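Local coordinates for response regulator receiver domain protein (CheY-like) (Methylobacillus flagellatus KT, PDB 3I42) that probably acts as a phosphorylation-dependent switch of two-component signalling, a CheY-like receiver domain that would accept a phosphoryl group on a conserved aspartate, at residues Q4-V9 with F28-V33; F80-G85 with D100-K105. All blocks are in the same frame, centred on the assembly; numbering follows the deposited sequence.

Overall arrangement
Both contacts belong to one parallel sheet of five strands, order 2-1-3-4-5, as in the CheY-like receiver fold. Contact 1 pairs strand 4-9 with the outermost strand 28-33. Contact 2 pairs strand 79-84 with strand 101-104 at the other border. Strand 50-54 runs between them and bonds through its backbone to 4-9 and to 80-85. The two contacts do not touch: their centres lie 15 Å apart and their nearest atoms about 6 Å, on opposite sides of the chain's centre. Asp54, the predicted phosphorylation site, is unmodified here. Val9 of contact 1 bonds to it through the backbone, and Lys105 of contact 2 pairs with its carboxylate.

Contact 1: residues Q4-V9 with F28-V33; sequences QQALIV and FQADYV
Strands 4-9 and 28-33 run side by side in the same direction, their axes 4.6 Å apart at the closest and 23° from parallel. Helix 13-25 connects them, so the whole is a beta-alpha-beta crossover. Five backbone hydrogen bonds join the pair. Gln29 N gives to Gln4 O, and Ala6 N to Gln29 O at 2.7 Å. Asp31 N then gives to Ala6 O, Ile8 N to Asp31 O and Val33 N to Ile8 O. The last donor lies almost on the C=O axis of Ile8.

Gln4 carries the clearest side-chain contact. Gln4 CB sits over the centre of the Phe28 ring, 3.5 Å from the centroid and 13° off the ring normal, a CH-pi contact. Gln4 CG stands beside the backbone N (chi1 -56°) and passes over the far rim of the same face, 3.8 Å from Phe28 CZ. The chain then bends at chi2, and the amide end leads away from strand 28-33. Outside the pair the Gln4 side chain touches Asp49 and Ile119 of helix 109-119. Ala6 CB meets the same ring differently, at its edge and in its plane, 3.6 Å from Phe28 CD2. Leu116 of helix 109-119 also touches Phe28.

Further along this face, Ile8 CB meets Tyr32 CB at 3.8 Å, and Ile8 CD1 reaches back to Ala30 CB. On the other face Val9 CG2 abuts Val33 CG2 at 3.9 Å. Asp31 also points to that face, where its OD2 is hydrogen-bonded to Tyr48 OH.

The strands are thus held by main-chain bonds, while carbon contacts fill in on both faces. The amide of Gln4 adds no bond across the pair; its aliphatic root supplies the contact with Phe28.

Contact 2: residues F80-G85 with D100-K105; sequences FVAVSG and DFYLEK
Phe80 is gripped at both backbone polar atoms by Asp100. Phe80 N gives a hydrogen bond to Asp100 OD2 at 2.9 Å, on the anti lone pair. Phe80 O accepts from Asp100 N at 2.8 Å and, weakly, from Phe101 N. Asp100 CG stands beside its own backbone N (chi1 -57°), which turns the carboxylate back to Phe80; OD2 also salt-bridges Arg70. An alanine in place of Asp100 would probably loosen the start of the pairing, since the carboxylate bonds to Phe80 N and Arg70 would be gone.

Val81 CG1 packs on Leu103 CD1 at 3.8 Å. Ala82 N gives to Phe101 O, and Ala82 O accepts from Leu103 N. Val83 CG2 lies alongside Leu103, and Val83 CG1 meets Lys105 CE at 3.6 Å, crossing that extended chain at about a right angle. Ser84 N gives to Leu103 O, and Lys105 N to Ser84 O. Beyond CE, Lys105 NZ forms a salt bridge with Asp54.

Strand 50-54 flanks strand 79-84 on its other border. Helix 109-119 covers Leu103, helix 62-71 covers Phe80, and Tyr102 packs on Cys96 of the second subunit.

Contact 1: residues Q4-V9 with F28-V33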
ATOM      1  N   GLN A   4     -14.373  10.175  15.772  1.00 45.94           N
ATOM      2  CA  GLN A   4     -13.116   9.481  15.435  1.00 44.56           C
ATOM      3  C   GLN A   4     -12.001  10.241  16.094  1.00 43.29           C
ATOM      4  O   GLN A   4     -12.101  11.446  16.236  1.00 42.84           O
ATOM      5  CB  GLN A   4     -12.869   9.416  13.931  1.00 44.72           C
ATOM      6  CG  GLN A   4     -13.972   8.774  13.139  1.00 45.77           C
ATOM      7  CD  GLN A   4     -14.123   7.298  13.422  1.00 48.85           C
ATOM      8  OE1 GLN A   4     -15.245   6.789  13.502  1.00 52.15           O
ATOM      9  NE2 GLN A   4     -13.005   6.600  13.587  1.00 47.23           N
ATOM     10  N   GLN A   5     -10.961   9.527  16.521  1.00 41.82           N
ATOM     11  CA  GLN A   5      -9.843  10.132  17.241  1.00 41.07           C
ATOM     12  C   GLN A   5      -8.527   9.946  16.481  1.00 39.23           C
ATOM     13  O   GLN A   5      -8.160   8.826  16.130  1.00 38.70           O
ATOM     14  CB  GLN A   5      -9.708   9.505  18.622  1.00 41.76           C
ATOM     15  CG  GLN A   5     -10.567  10.141  19.702  1.00 46.50           C
ATOM     16  CD  GLN A   5     -10.144   9.642  21.076  1.00 53.51           C
ATOM     17  OE1 GLN A   5      -9.774  10.435  21.960  1.00 55.27           O
ATOM     18  NE2 GLN A   5     -10.154   8.314  21.250  1.00 53.15           N
ATOM     19  N   ALA A   6      -7.802  11.033  16.270  1.00 36.66           N
ATOM     20  CA  ALA A   6      -6.613  10.978  15.438  1.00 35.52           C
ATOM     21  C   ALA A   6      -5.409  11.436  16.238  1.00 34.14           C
ATOM     22  O   ALA A   6      -5.532  12.290  17.101  1.00 33.35           O
ATOM     23  CB  ALA A   6      -6.787  11.840  14.191  1.00 35.13           C
ATOM     24  N   LEU A   7      -4.255  10.831  15.954  1.00 32.61           N
ATOM     25  CA  LEU A   7      -2.984  11.270  16.493  1.00 30.19           C
ATOM     26  C   LEU A   7      -2.143  11.748  15.334  1.00 29.30           C
ATOM     27  O   LEU A   7      -1.981  11.059  14.329  1.00 28.77           O
ATOM     28  CB  LEU A   7      -2.267  10.137  17.253  1.00 30.63           C
ATOM     29  CG  LEU A   7      -0.851  10.453  17.808  1.00 29.90           C
ATOM     30  CD1 LEU A   7      -0.905  11.268  19.078  1.00 31.25           C
ATOM     31  CD2 LEU A   7      -0.030   9.179  18.059  1.00 31.90           C
ATOM     32  N   ILE A   8      -1.621  12.948  15.488  1.00 28.31           N
ATOM     33  CA  ILE A   8      -0.738  13.514  14.512  1.00 28.48           C
ATOM     34  C   ILE A   8       0.683  13.503  15.049  1.00 28.41           C
ATOM     35  O   ILE A   8       0.936  13.977  16.160  1.00 28.36           O
ATOM     36  CB  ILE A   8      -1.135  14.976  14.212  1.00 28.58           C
ATOM     37  CG1 ILE A   8      -2.522  15.029  13.604  1.00 28.72           C
ATOM     38  CG2 ILE A   8      -0.118  15.646  13.301  1.00 26.97           C
ATOM     39  CD1 ILE A   8      -3.193  16.432  13.889  1.00 34.36           C
ATOM     40  N   VAL A   9       1.609  12.986  14.243  1.00 28.69           N
ATOM     41  CA  VAL A   9       3.026  12.964  14.617  1.00 29.05           C
ATOM     42  C   VAL A   9       3.833  13.843  13.681  1.00 29.95           C
ATOM     43  O   VAL A   9       4.065  13.514  12.502  1.00 29.00           O
ATOM     44  CB  VAL A   9       3.618  11.515  14.629  1.00 29.05           C
ATOM     45  CG1 VAL A   9       5.066  11.555  15.126  1.00 28.40           C
ATOM     46  CG2 VAL A   9       2.755  10.569  15.503  1.00 26.65           C
ATOM     47  N   PHE A  28     -13.112  15.124  13.453  1.00 46.60           N
ATOM     48  CA  PHE A  28     -12.234  14.277  14.251  1.00 45.69           C
ATOM     49  C   PHE A  28     -11.873  15.018  15.500  1.00 44.81           C
ATOM     50  O   PHE A  28     -11.818  16.236  15.491  1.00 44.30           O
ATOM     51  CB  PHE A  28     -10.957  13.976  13.468  1.00 45.52           C
ATOM     52  CG  PHE A  28     -11.063  12.770  12.626  1.00 47.89           C
ATOM     53  CD1 PHE A  28     -12.176  12.583  11.790  1.00 52.42           C
ATOM     54  CD2 PHE A  28     -10.088  11.779  12.683  1.00 48.30           C
ATOM     55  CE1 PHE A  28     -12.303  11.413  11.001  1.00 52.98           C
ATOM     56  CE2 PHE A  28     -10.186  10.630  11.915  1.00 49.32           C
ATOM     57  CZ  PHE A  28     -11.290  10.431  11.070  1.00 53.41           C
ATOM     58  N   GLN A  29     -11.613  14.296  16.577  1.00 44.14           N
ATOM     59  CA  GLN A  29     -10.818  14.881  17.652  1.00 43.80           C
ATOM     60  C   GLN A  29      -9.369  14.472  17.388  1.00 42.12           C
ATOM     61  O   GLN A  29      -9.120  13.322  17.026  1.00 41.83           O
ATOM     62  CB  GLN A  29     -11.271  14.385  19.028  1.00 44.70           C
ATOM     63  CG  GLN A  29     -10.793  15.290  20.175  1.00 49.17           C
ATOM     64  CD  GLN A  29     -10.279  14.508  21.392  1.00 55.85           C
ATOM     65  OE1 GLN A  29     -11.058  13.846  22.100  1.00 56.27           O
ATOM     66  NE2 GLN A  29      -8.959  14.600  21.649  1.00 56.71           N
ATOM     67  N   ALA A  30      -8.426  15.389  17.578  1.00 40.21           N
ATOM     68  CA  ALA A  30      -7.041  15.150  17.188  1.00 39.34           C
ATOM     69  C   ALA A  30      -6.051  15.696  18.191  1.00 38.91           C
ATOM     70  O   ALA A  30      -6.198  16.835  18.603  1.00 39.74           O
ATOM     71  CB  ALA A  30      -6.769  15.761  15.823  1.00 38.95           C
ATOM     72  N   ASP A  31      -5.065  14.876  18.593  1.00 37.65           N
ATOM     73  CA  ASP A  31      -3.886  15.330  19.350  1.00 36.01           C
ATOM     74  C   ASP A  31      -2.685  15.289  18.439  1.00 34.00           C
ATOM     75  O   ASP A  31      -2.654  14.573  17.440  1.00 32.65           O
ATOM     76  CB  ASP A  31      -3.555  14.403  20.534  1.00 37.04           C
ATOM     77  CG  ASP A  31      -4.775  14.029  21.364  1.00 40.06           C
ATOM     78  OD1 ASP A  31      -5.749  14.808  21.377  1.00 43.14           O
ATOM     79  OD2 ASP A  31      -4.756  12.953  22.011  1.00 44.52           O
ATOM     80  N   TYR A  32      -1.669  16.022  18.820  1.00 32.82           N
ATOM     81  CA  TYR A  32      -0.426  15.917  18.125  1.00 32.88           C
ATOM     82  C   TYR A  32       0.711  15.722  19.124  1.00 33.17           C
ATOM     83  O   TYR A  32       0.635  16.180  20.265  1.00 33.00           O
ATOM     84  CB  TYR A  32      -0.199  17.122  17.212  1.00 32.65           C
ATOM     85  CG  TYR A  32       0.181  18.454  17.864  1.00 34.41           C
ATOM     86  CD1 TYR A  32       1.510  18.739  18.195  1.00 36.85           C
ATOM     87  CD2 TYR A  32      -0.791  19.460  18.081  1.00 36.33           C
ATOM     88  CE1 TYR A  32       1.864  19.960  18.775  1.00 38.05           C
ATOM     89  CE2 TYR A  32      -0.461  20.688  18.667  1.00 35.97           C
ATOM     90  CZ  TYR A  32       0.876  20.928  19.007  1.00 40.79           C
ATOM     91  OH  TYR A  32       1.240  22.133  19.565  1.00 42.90           O
ATOM     92  N   VAL A  33       1.756  15.044  18.677  1.00 32.66           N
ATOM     93  CA  VAL A  33       2.982  14.945  19.429  1.00 33.18           C
ATOM     94  C   VAL A  33       4.076  15.268  18.455  1.00 33.80           C
ATOM     95  O   VAL A  33       3.857  15.221  17.248  1.00 34.25           O
ATOM     96  CB  VAL A  33       3.168  13.516  20.014  1.00 32.72           C
ATOM     97  CG1 VAL A  33       2.205  13.293  21.130  1.00 30.35           C
ATOM     98  CG2 VAL A  33       2.982  12.484  18.934  1.00 31.58           C
TER

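Contact 2: residues F80-G85 with D100-K105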
ATOM      1  N   PHE A  80      -2.936   3.756   9.828  1.00 30.65           N
ATOM      2  CA  PHE A  80      -1.692   4.520   9.853  1.00 28.46           C
ATOM      3  C   PHE A  80      -1.525   5.160   8.507  1.00 27.62           C
ATOM      4  O   PHE A  80      -1.625   4.468   7.495  1.00 26.10           O
ATOM      5  CB  PHE A  80      -0.464   3.608  10.155  1.00 28.04           C
ATOM      6  CG  PHE A  80      -0.501   3.006  11.536  1.00 26.93           C
ATOM      7  CD1 PHE A  80       0.011   3.691  12.610  1.00 28.01           C
ATOM      8  CD2 PHE A  80      -1.109   1.761  11.758  1.00 30.74           C
ATOM      9  CE1 PHE A  80      -0.084   3.175  13.918  1.00 28.45           C
ATOM     10  CE2 PHE A  80      -1.187   1.208  13.050  1.00 30.26           C
ATOM     11  CZ  PHE A  80      -0.678   1.937  14.132  1.00 29.48           C
ATOM     12  N   VAL A  81      -1.231   6.466   8.508  1.00 26.62           N
ATOM     13  CA  VAL A  81      -1.166   7.279   7.292  1.00 26.47           C
ATOM     14  C   VAL A  81       0.221   7.883   7.201  1.00 27.42           C
ATOM     15  O   VAL A  81       0.674   8.507   8.155  1.00 27.62           O
ATOM     16  CB  VAL A  81      -2.182   8.472   7.368  1.00 26.98           C
ATOM     17  CG1 VAL A  81      -2.321   9.158   6.021  1.00 24.43           C
ATOM     18  CG2 VAL A  81      -3.536   7.996   7.876  1.00 25.51           C
ATOM     19  N   ALA A  82       0.894   7.709   6.065  1.00 28.20           N
ATOM     20  CA  ALA A  82       2.208   8.303   5.817  1.00 29.01           C
ATOM     21  C   ALA A  82       2.011   9.689   5.259  1.00 30.76           C
ATOM     22  O   ALA A  82       1.235   9.879   4.324  1.00 31.41           O
ATOM     23  CB  ALA A  82       2.979   7.503   4.795  1.00 28.10           C
ATOM     24  N   VAL A  83       2.764  10.645   5.766  1.00 31.59           N
ATOM     25  CA  VAL A  83       2.654  11.999   5.278  1.00 33.46           C
ATOM     26  C   VAL A  83       4.030  12.385   4.784  1.00 35.64           C
ATOM     27  O   VAL A  83       4.963  12.498   5.573  1.00 34.95           O
ATOM     28  CB  VAL A  83       2.188  12.951   6.399  1.00 32.83           C
ATOM     29  CG1 VAL A  83       2.231  14.398   5.935  1.00 32.28           C
ATOM     30  CG2 VAL A  83       0.786  12.533   6.908  1.00 31.20           C
ATOM     31  N   SER A  84       4.159  12.542   3.475  1.00 38.60           N
ATOM     32  CA  SER A  84       5.461  12.753   2.887  1.00 42.71           C
ATOM     33  C   SER A  84       5.485  13.989   2.028  1.00 44.56           C
ATOM     34  O   SER A  84       4.490  14.333   1.403  1.00 44.90           O
ATOM     35  CB  SER A  84       5.822  11.560   2.011  1.00 42.86           C
ATOM     36  OG  SER A  84       7.115  11.760   1.419  1.00 48.12           O
ATOM     37  N   GLY A  85       6.643  14.632   1.952  1.00 47.31           N
ATOM     38  CA  GLY A  85       6.871  15.650   0.923  1.00 49.60           C
ATOM     39  C   GLY A  85       7.142  15.051  -0.457  1.00 51.68           C
ATOM     40  O   GLY A  85       6.940  15.714  -1.479  1.00 52.16           O
ATOM     41  N   ASP A 100      -1.491   2.325   5.757  1.00 32.22           N
ATOM     42  CA  ASP A 100      -2.777   2.033   5.148  1.00 24.23           C
ATOM     43  C   ASP A 100      -3.169   3.108   4.124  1.00 25.96           C
ATOM     44  O   ASP A 100      -3.859   2.812   3.148  1.00 37.49           O
ATOM     45  CB  ASP A 100      -3.836   1.920   6.253  1.00 23.93           C
ATOM     46  CG  ASP A 100      -3.488   0.856   7.293  1.00 36.58           C
ATOM     47  OD1 ASP A 100      -3.457  -0.337   6.931  1.00 63.74           O
ATOM     48  OD2 ASP A 100      -3.243   1.218   8.463  1.00 36.32           O
ATOM     49  N   PHE A 101      -2.739   4.344   4.371  1.00 31.13           N
ATOM     50  CA  PHE A 101      -3.063   5.488   3.514  1.00 26.84           C
ATOM     51  C   PHE A 101      -1.848   6.369   3.402  1.00 39.25           C
ATOM     52  O   PHE A 101      -0.948   6.330   4.226  1.00 27.95           O
ATOM     53  CB  PHE A 101      -4.253   6.323   4.067  1.00 19.52           C
ATOM     54  CG  PHE A 101      -5.484   5.510   4.386  1.00 33.01           C
ATOM     55  CD1 PHE A 101      -6.426   5.222   3.410  1.00 36.59           C
ATOM     56  CD2 PHE A 101      -5.699   5.030   5.669  1.00 24.18           C
ATOM     57  CE1 PHE A 101      -7.541   4.457   3.714  1.00 35.86           C
ATOM     58  CE2 PHE A 101      -6.837   4.276   5.987  1.00 35.20           C
ATOM     59  CZ  PHE A 101      -7.747   3.985   5.021  1.00 34.27           C
ATOM     60  N   TYR A 102      -1.820   7.180   2.363  1.00 32.46           N
ATOM     61  CA  TYR A 102      -0.641   7.944   2.055  1.00 26.61           C
ATOM     62  C   TYR A 102      -1.116   9.339   1.660  1.00 35.35           C
ATOM     63  O   TYR A 102      -2.081   9.462   0.937  1.00 32.47           O
ATOM     64  CB  TYR A 102       0.168   7.249   0.927  1.00 29.06           C
ATOM     65  CG  TYR A 102       0.186   5.722   1.022  1.00 37.67           C
ATOM     66  CD1 TYR A 102       1.260   5.020   1.644  1.00 36.73           C
ATOM     67  CD2 TYR A 102      -0.864   4.973   0.499  1.00 39.24           C
ATOM     68  CE1 TYR A 102       1.260   3.584   1.729  1.00 34.81           C
ATOM     69  CE2 TYR A 102      -0.880   3.563   0.598  1.00 50.34           C
ATOM     70  CZ  TYR A 102       0.180   2.886   1.204  1.00 39.94           C
ATOM     71  OH  TYR A 102       0.112   1.511   1.263  1.00 79.27           O
ATOM     72  N   LEU A 103      -0.447  10.364   2.192  1.00 30.73           N
ATOM     73  CA  LEU A 103      -0.719  11.777   1.947  1.00 32.91           C
ATOM     74  C   LEU A 103       0.551  12.435   1.463  1.00 39.83           C
ATOM     75  O   LEU A 103       1.649  12.103   1.909  1.00 41.09           O
ATOM     76  CB  LEU A 103      -1.129  12.469   3.250  1.00 31.63           C
ATOM     77  CG  LEU A 103      -2.571  12.285   3.682  1.00 30.33           C
ATOM     78  CD1 LEU A 103      -2.764  12.856   5.066  1.00 34.57           C
ATOM     79  CD2 LEU A 103      -3.496  12.987   2.674  1.00 39.79           C
ATOM     80  N   GLU A 104       0.422  13.371   0.543  1.00 34.93           N
ATOM     81  CA  GLU A 104       1.589  14.129   0.107  1.00 30.76           C
ATOM     82  C   GLU A 104       1.409  15.566   0.573  1.00 39.80           C
ATOM     83  O   GLU A 104       0.324  16.122   0.427  1.00 43.26           O
ATOM     84  CB  GLU A 104       1.659  14.053  -1.411  1.00 46.16           C
ATOM     85  CG  GLU A 104       3.002  14.313  -2.015  1.00 85.07           C
ATOM     86  CD  GLU A 104       2.935  14.299  -3.527  1.00269.25           C
ATOM     87  OE1 GLU A 104       2.251  13.417  -4.092  1.00 86.26           O
ATOM     88  OE2 GLU A 104       3.554  15.182  -4.149  1.00 71.47           O
ATOM     89  N   LYS A 105       2.440  16.167   1.165  1.00 28.51           N
ATOM     90  CA  LYS A 105       2.380  17.607   1.513  1.00 49.36           C
ATOM     91  C   LYS A 105       2.345  18.506   0.256  1.00 44.31           C
ATOM     92  O   LYS A 105       2.925  18.157  -0.774  1.00 45.25           O
ATOM     93  CB  LYS A 105       3.539  18.031   2.406  1.00 40.60           C
ATOM     94  CG  LYS A 105       3.521  17.405   3.775  1.00 58.13           C
ATOM     95  CD  LYS A 105       4.891  17.547   4.393  1.00 44.25           C
ATOM     96  CE  LYS A 105       5.203  16.434   5.373  1.00135.62           C
ATOM     97  NZ  LYS A 105       6.608  16.521   5.870  1.00 76.51           N
TER